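Local coordinates for glyoxalase family protein (Bacillus cereus, PDB 1ZSW), which is of unknown function but binds a zinc ion and belongs to the glyoxalase/bleomycin resistance protein/dioxygenase superfamily, at residues Arg97-Ser111 against Gln142-Ser156. Residues are numbered along the deposited sequence; the frame is centred on the assembly and turned at random. Where two conformers were deposited one is given.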
loop_
_atom_site.group_PDB
_atom_site.type_symbol
_atom_site.label_atom_id
_atom_site.label_comp_id
_atom_site.label_asym_id
_atom_site.label_seq_id
_atom_site.Cartn_x
_atom_site.Cartn_y
_atom_site.Cartn_z
ATOM N N ARG A 97 18.487 -6.707 -0.834
ATOM C CA ARG A 97 17.387 -7.492 -1.401
ATOM C C ARG A 97 17.447 -8.963 -1.027
ATOM O O ARG A 97 18.518 -9.522 -0.758
ATOM C CB ARG A 97 17.225 -7.306 -2.907
ATOM C CG ARG A 97 16.914 -5.852 -3.290
ATOM C CD ARG A 97 16.787 -5.678 -4.782
ATOM N NE ARG A 97 16.335 -4.307 -5.036
ATOM C CZ ARG A 97 16.298 -3.717 -6.219
ATOM N NH1 ARG A 97 16.695 -4.369 -7.319
ATOM N NH2 ARG A 97 15.838 -2.461 -6.300
ATOM N N GLY A 98 16.278 -9.582 -0.970
ATOM C CA GLY A 98 16.203 -11.014 -0.729
ATOM C C GLY A 98 14.759 -11.446 -0.623
ATOM O O GLY A 98 13.877 -10.782 -1.181
ATOM N N THR A 99 14.531 -12.550 0.067
ATOM C CA THR A 99 13.201 -13.142 0.131
ATOM C C THR A 99 12.515 -12.782 1.450
ATOM O O THR A 99 13.033 -12.004 2.252
ATOM C CB THR A 99 13.249 -14.666 -0.167
ATOM O OG1 THR A 99 11.922 -15.188 -0.368
ATOM C CG2 THR A 99 14.026 -15.399 0.956
ATOM N N ASN A 100 11.318 -13.340 1.644
ATOM C CA ASN A 100 10.451 -12.996 2.781
ATOM C C ASN A 100 10.284 -11.498 2.986
ATOM O O ASN A 100 10.540 -10.938 4.057
ATOM C CB ASN A 100 10.903 -13.730 4.056
ATOM C CG ASN A 100 10.657 -15.225 3.957
ATOM O OD1 ASN A 100 9.960 -15.709 3.066
ATOM N ND2 ASN A 100 11.206 -15.960 4.905
ATOM N N ALA A 101 9.831 -10.876 1.922
ATOM C CA ALA A 101 9.646 -9.410 1.919
ATOM C C ALA A 101 8.571 -9.030 0.911
ATOM O O ALA A 101 8.283 -9.763 -0.043
ATOM C CB ALA A 101 10.932 -8.733 1.518
ATOM N N ILE A 102 7.882 -7.925 1.179
ATOM C CA ILE A 102 7.017 -7.284 0.158
ATOM C C ILE A 102 7.981 -6.579 -0.778
ATOM O O ILE A 102 8.830 -5.795 -0.333
ATOM C CB ILE A 102 6.047 -6.279 0.854
ATOM C CG1 ILE A 102 5.303 -7.001 1.974
ATOM C CG2 ILE A 102 5.109 -5.655 -0.210
ATOM C CD1 ILE A 102 4.650 -5.979 2.946
ATOM N N THR A 103 7.874 -6.846 -2.086
ATOM C CA THR A 103 8.956 -6.452 -2.998
ATOM C C THR A 103 8.594 -5.520 -4.165
ATOM O O THR A 103 9.497 -5.016 -4.805
ATOM C CB THR A 103 9.714 -7.708 -3.567
ATOM O OG1 THR A 103 8.744 -8.610 -4.098
ATOM C CG2 THR A 103 10.559 -8.364 -2.451
ATOM N N ARG A 104 7.312 -5.297 -4.467
ATOM C CA ARG A 104 6.964 -4.405 -5.606
ATOM C C ARG A 104 5.596 -3.806 -5.405
ATOM O O ARG A 104 4.656 -4.520 -4.978
ATOM C CB ARG A 104 7.001 -5.181 -6.934
ATOM C CG ARG A 104 7.136 -4.284 -8.154
ATOM C CD ARG A 104 7.005 -5.025 -9.484
ATOM N NE ARG A 104 7.733 -6.307 -9.568
ATOM C CZ ARG A 104 8.958 -6.451 -10.080
ATOM N NH1 ARG A 104 9.637 -5.400 -10.531
ATOM N NH2 ARG A 104 9.512 -7.661 -10.118
ATOM N N ILE A 105 5.472 -2.508 -5.728
ATOM C CA ILE A 105 4.199 -1.815 -5.661
ATOM C C ILE A 105 3.671 -1.553 -7.061
ATOM O O ILE A 105 4.287 -0.812 -7.814
ATOM C CB ILE A 105 4.343 -0.455 -4.971
ATOM C CG1 ILE A 105 5.078 -0.607 -3.647
ATOM C CG2 ILE A 105 2.944 0.171 -4.753
ATOM C CD1 ILE A 105 5.401 0.779 -3.010
ATOM N N GLY A 106 2.529 -2.151 -7.382
ATOM C CA GLY A 106 1.838 -1.891 -8.648
ATOM C C GLY A 106 0.943 -0.662 -8.533
ATOM O O GLY A 106 0.214 -0.515 -7.551
ATOM N N LEU A 107 0.972 0.204 -9.540
ATOM C CA LEU A 107 0.162 1.450 -9.524
ATOM C C LEU A 107 -0.610 1.500 -10.843
ATOM O O LEU A 107 0.005 1.381 -11.918
ATOM C CB LEU A 107 1.072 2.669 -9.404
ATOM C CG LEU A 107 1.909 2.776 -8.125
ATOM C CD1 LEU A 107 2.890 3.937 -8.205
ATOM C CD2 LEU A 107 0.948 2.928 -6.960
ATOM N N LEU A 108 -1.927 1.648 -10.768
ATOM C CA LEU A 108 -2.769 1.632 -11.984
ATOM C C LEU A 108 -2.718 2.986 -12.690
ATOM O O LEU A 108 -2.767 4.026 -12.046
ATOM C CB LEU A 108 -4.215 1.299 -11.617
ATOM C CG LEU A 108 -4.405 -0.106 -11.040
ATOM C CD1 LEU A 108 -5.756 -0.299 -10.374
ATOM C CD2 LEU A 108 -4.224 -1.145 -12.176
ATOM N N VAL A 109 -2.595 2.942 -14.024
ATOM C CA VAL A 109 -2.760 4.118 -14.891
ATOM C C VAL A 109 -3.795 3.783 -15.940
ATOM O O VAL A 109 -4.019 2.618 -16.232
ATOM C CB VAL A 109 -1.449 4.612 -15.527
ATOM C CG1 VAL A 109 -0.495 5.074 -14.451
ATOM C CG2 VAL A 109 -0.767 3.519 -16.437
ATOM N N PRO A 110 -4.506 4.802 -16.462
ATOM C CA PRO A 110 -5.678 4.477 -17.281
ATOM C C PRO A 110 -5.438 3.727 -18.599
ATOM O O PRO A 110 -6.229 2.875 -18.923
ATOM C CB PRO A 110 -6.306 5.850 -17.527
ATOM C CG PRO A 110 -5.786 6.719 -16.361
ATOM C CD PRO A 110 -4.378 6.244 -16.207
ATOM N N SER A 111 -4.380 4.024 -19.327
ATOM C CA SER A 111 -4.254 3.473 -20.691
ATOM C C SER A 111 -2.830 3.202 -21.137
ATOM O O SER A 111 -1.857 3.635 -20.505
ATOM C CB SER A 111 -4.873 4.507 -21.655
ATOM O OG SER A 111 -3.964 5.586 -21.769
ATOM N N GLN A 142 7.945 -0.954 -15.607
ATOM C CA GLN A 142 8.610 -1.042 -14.314
ATOM C C GLN A 142 9.487 0.161 -14.054
ATOM O O GLN A 142 10.089 0.723 -14.961
ATOM C CB GLN A 142 9.471 -2.315 -14.212
ATOM C CG GLN A 142 8.675 -3.590 -14.196
ATOM C CD GLN A 142 9.575 -4.819 -14.250
ATOM O OE1 GLN A 142 10.778 -4.740 -13.998
ATOM N NE2 GLN A 142 8.992 -5.950 -14.588
ATOM N N PHE A 143 9.566 0.595 -12.800
ATOM C CA PHE A 143 10.499 1.663 -12.460
ATOM C C PHE A 143 10.941 1.568 -10.987
ATOM O O PHE A 143 10.432 0.729 -10.246
ATOM C CB PHE A 143 9.894 3.052 -12.786
ATOM C CG PHE A 143 8.716 3.447 -11.911
ATOM C CD1 PHE A 143 8.906 4.377 -10.909
ATOM C CD2 PHE A 143 7.450 2.950 -12.148
ATOM C CE1 PHE A 143 7.819 4.805 -10.120
ATOM C CE2 PHE A 143 6.341 3.344 -11.349
ATOM C CZ PHE A 143 6.551 4.291 -10.346
ATOM N N GLU A 144 11.933 2.350 -10.598
ATOM C CA GLU A 144 12.434 2.375 -9.219
ATOM C C GLU A 144 12.655 3.797 -8.765
ATOM O O GLU A 144 13.021 4.667 -9.568
ATOM C CB GLU A 144 13.759 1.631 -9.106
ATOM C CG GLU A 144 13.706 0.201 -9.490
ATOM C CD GLU A 144 15.001 -0.567 -9.179
ATOM O OE1 GLU A 144 15.908 -0.059 -8.487
ATOM O OE2 GLU A 144 15.059 -1.710 -9.642
ATOM N N ASP A 145 12.485 4.046 -7.472
ATOM C CA ASP A 145 12.946 5.302 -6.935
ATOM C C ASP A 145 14.442 5.244 -6.643
ATOM O O ASP A 145 15.090 4.191 -6.827
ATOM C CB ASP A 145 12.080 5.826 -5.758
ATOM C CG ASP A 145 12.337 5.137 -4.460
ATOM O OD1 ASP A 145 13.301 4.344 -4.322
ATOM O OD2 ASP A 145 11.534 5.413 -3.520
ATOM N N ALA A 146 15.000 6.358 -6.201
ATOM C CA ALA A 146 16.446 6.446 -5.957
ATOM C C ALA A 146 16.962 5.559 -4.815
ATOM O O ALA A 146 18.175 5.334 -4.688
ATOM C CB ALA A 146 16.832 7.903 -5.693
ATOM N N GLU A 147 16.037 5.069 -3.977
ATOM C CA GLU A 147 16.359 4.260 -2.802
ATOM C C GLU A 147 16.238 2.757 -3.067
ATOM O O GLU A 147 16.398 1.927 -2.148
ATOM C CB GLU A 147 15.397 4.658 -1.685
ATOM C CG GLU A 147 15.527 6.159 -1.378
ATOM C CD GLU A 147 15.023 6.536 -0.013
ATOM O OE1 GLU A 147 15.844 6.746 0.912
ATOM O OE2 GLU A 147 13.794 6.645 0.099
ATOM N N GLY A 148 15.899 2.410 -4.304
ATOM C CA GLY A 148 15.804 1.015 -4.688
ATOM C C GLY A 148 14.423 0.414 -4.494
ATOM O O GLY A 148 14.261 -0.791 -4.607
ATOM N N LEU A 149 13.438 1.251 -4.168
ATOM C CA LEU A 149 12.061 0.752 -4.131
ATOM C C LEU A 149 11.584 0.438 -5.533
ATOM O O LEU A 149 11.677 1.289 -6.431
ATOM C CB LEU A 149 11.128 1.781 -3.438
ATOM C CG LEU A 149 9.646 1.335 -3.400
ATOM C CD1 LEU A 149 9.459 0.148 -2.492
ATOM C CD2 LEU A 149 8.806 2.518 -2.817
ATOM N N ARG A 150 11.020 -0.762 -5.708
ATOM C CA ARG A 150 10.556 -1.207 -7.003
ATOM C C ARG A 150 9.075 -0.987 -7.141
ATOM O O ARG A 150 8.297 -1.417 -6.255
ATOM C CB ARG A 150 10.915 -2.695 -7.237
ATOM C CG ARG A 150 12.451 -2.911 -7.304
ATOM C CD ARG A 150 12.781 -4.392 -7.111
ATOM N NE ARG A 150 12.837 -4.739 -5.681
ATOM C CZ ARG A 150 13.080 -5.969 -5.229
ATOM N NH1 ARG A 150 13.280 -6.973 -6.084
ATOM N NH2 ARG A 150 13.136 -6.192 -3.927
ATOM N N LEU A 151 8.702 -0.287 -8.226
ATOM C CA LEU A 151 7.316 -0.036 -8.599
ATOM C C LEU A 151 6.996 -0.424 -10.036
ATOM O O LEU A 151 7.908 -0.666 -10.834
ATOM C CB LEU A 151 6.955 1.466 -8.371
ATOM C CG LEU A 151 7.255 2.011 -6.972
ATOM C CD1 LEU A 151 8.554 2.791 -6.964
ATOM C CD2 LEU A 151 6.095 2.930 -6.490
ATOM N N VAL A 152 5.730 -0.582 -10.347
ATOM C CA VAL A 152 5.352 -0.913 -11.717
ATOM C C VAL A 152 4.036 -0.241 -12.070
ATOM O O VAL A 152 3.046 -0.350 -11.325
ATOM C CB VAL A 152 5.327 -2.457 -11.956
ATOM C CG1 VAL A 152 4.283 -3.167 -11.077
ATOM C CG2 VAL A 152 5.013 -2.775 -13.447
ATOM N N LEU A 153 4.033 0.491 -13.189
ATOM C CA LEU A 153 2.801 1.046 -13.691
ATOM C C LEU A 153 2.027 0.000 -14.489
ATOM O O LEU A 153 2.631 -0.755 -15.289
ATOM C CB LEU A 153 3.073 2.280 -14.549
ATOM C CG LEU A 153 3.854 3.415 -13.946
ATOM C CD1 LEU A 153 4.045 4.493 -14.993
ATOM C CD2 LEU A 153 3.097 4.018 -12.730
ATOM N N LEU A 154 0.733 -0.070 -14.266
ATOM C CA LEU A 154 -0.098 -1.149 -14.819
ATOM C C LEU A 154 -1.344 -0.563 -15.476
ATOM O O LEU A 154 -2.034 0.284 -14.900
ATOM C CB LEU A 154 -0.548 -2.083 -13.706
ATOM C CG LEU A 154 0.498 -2.762 -12.820
ATOM C CD1 LEU A 154 -0.217 -3.372 -11.563
ATOM C CD2 LEU A 154 1.306 -3.803 -13.639
ATOM N N VAL A 155 -1.658 -1.004 -16.678
ATOM C CA VAL A 155 -2.812 -0.450 -17.359
ATOM C C VAL A 155 -4.110 -0.968 -16.836
ATOM O O VAL A 155 -4.340 -2.176 -16.793
ATOM C CB VAL A 155 -2.725 -0.596 -18.903
ATOM C CG1 VAL A 155 -4.033 -0.163 -19.527
ATOM C CG2 VAL A 155 -1.566 0.226 -19.405
ATOM N N SER A 156 -4.970 -0.016 -16.461
ATOM C CA SER A 156 -6.255 -0.294 -15.856
ATOM C C SER A 156 -7.418 -0.322 -16.837
ATOM O O SER A 156 -8.451 -0.893 -16.528
ATOM C CB SER A 156 -6.562 0.733 -14.760
ATOM O OG SER A 156 -6.945 1.998 -15.315
HETATM O O HOH W 1 15.415 -2.763 -2.870
HETATM O O HOH W 2 16.699 -3.499 -9.990
HETATM O O HOH W 3 14.011 -8.040 -1.820
HETATM O O HOH W 4 13.777 -9.585 -4.402
HETATM O O HOH W 5 11.272 -3.132 -3.883
HETATM O O HOH W 6 10.104 -2.427 -10.695
#
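Ile105, Leu107 and Val109 pair in parallel register with Leu151, Leu153 and Val155. Six backbone hydrogen bonds join the strands, from Ile105 N to Arg150 O (3.1 Å) through Ser156 N to Val109 O (2.8 Å). On this face branched apolar side chains interlock: Leu107 CD1 meets Leu151 CD2 at 3.8 Å, and Leu153 CD2 touches both Leu107 CB and Val109 CG1, each at 4.1 Å. Helix 112-124 covers the Val109 end through Leu115. On the opposite face, glycine suits position Gly106: Leu154 CD1 packs 3.9 Å from its CA, where a beta carbon would collide.

The other end is wetter and polar. Arg97 runs straight to NE (chi3 173°), laying its guanidinium flat on that of Arg150, itself bent at chi3 (-84°); planes are 12° and centres 4.0 Å apart. Thr103 O sits over Arg150's opposite face. Arg97's long arm also lets its guanidinium edge donate through NH2 to Gly148 O (2.9 Å) and, weakly, to Glu144 OE1 in a salt bridge, probably easing the like-charge stacking. Water bridges Arg150 NE to Thr103 O. Strand 101-109, helix 112-124 and the returning strands resemble the beta-alpha-beta-beta-beta module of the vicinal oxygen chelate fold; Ile105's side chain is about 12 Å from the bound zinc ion.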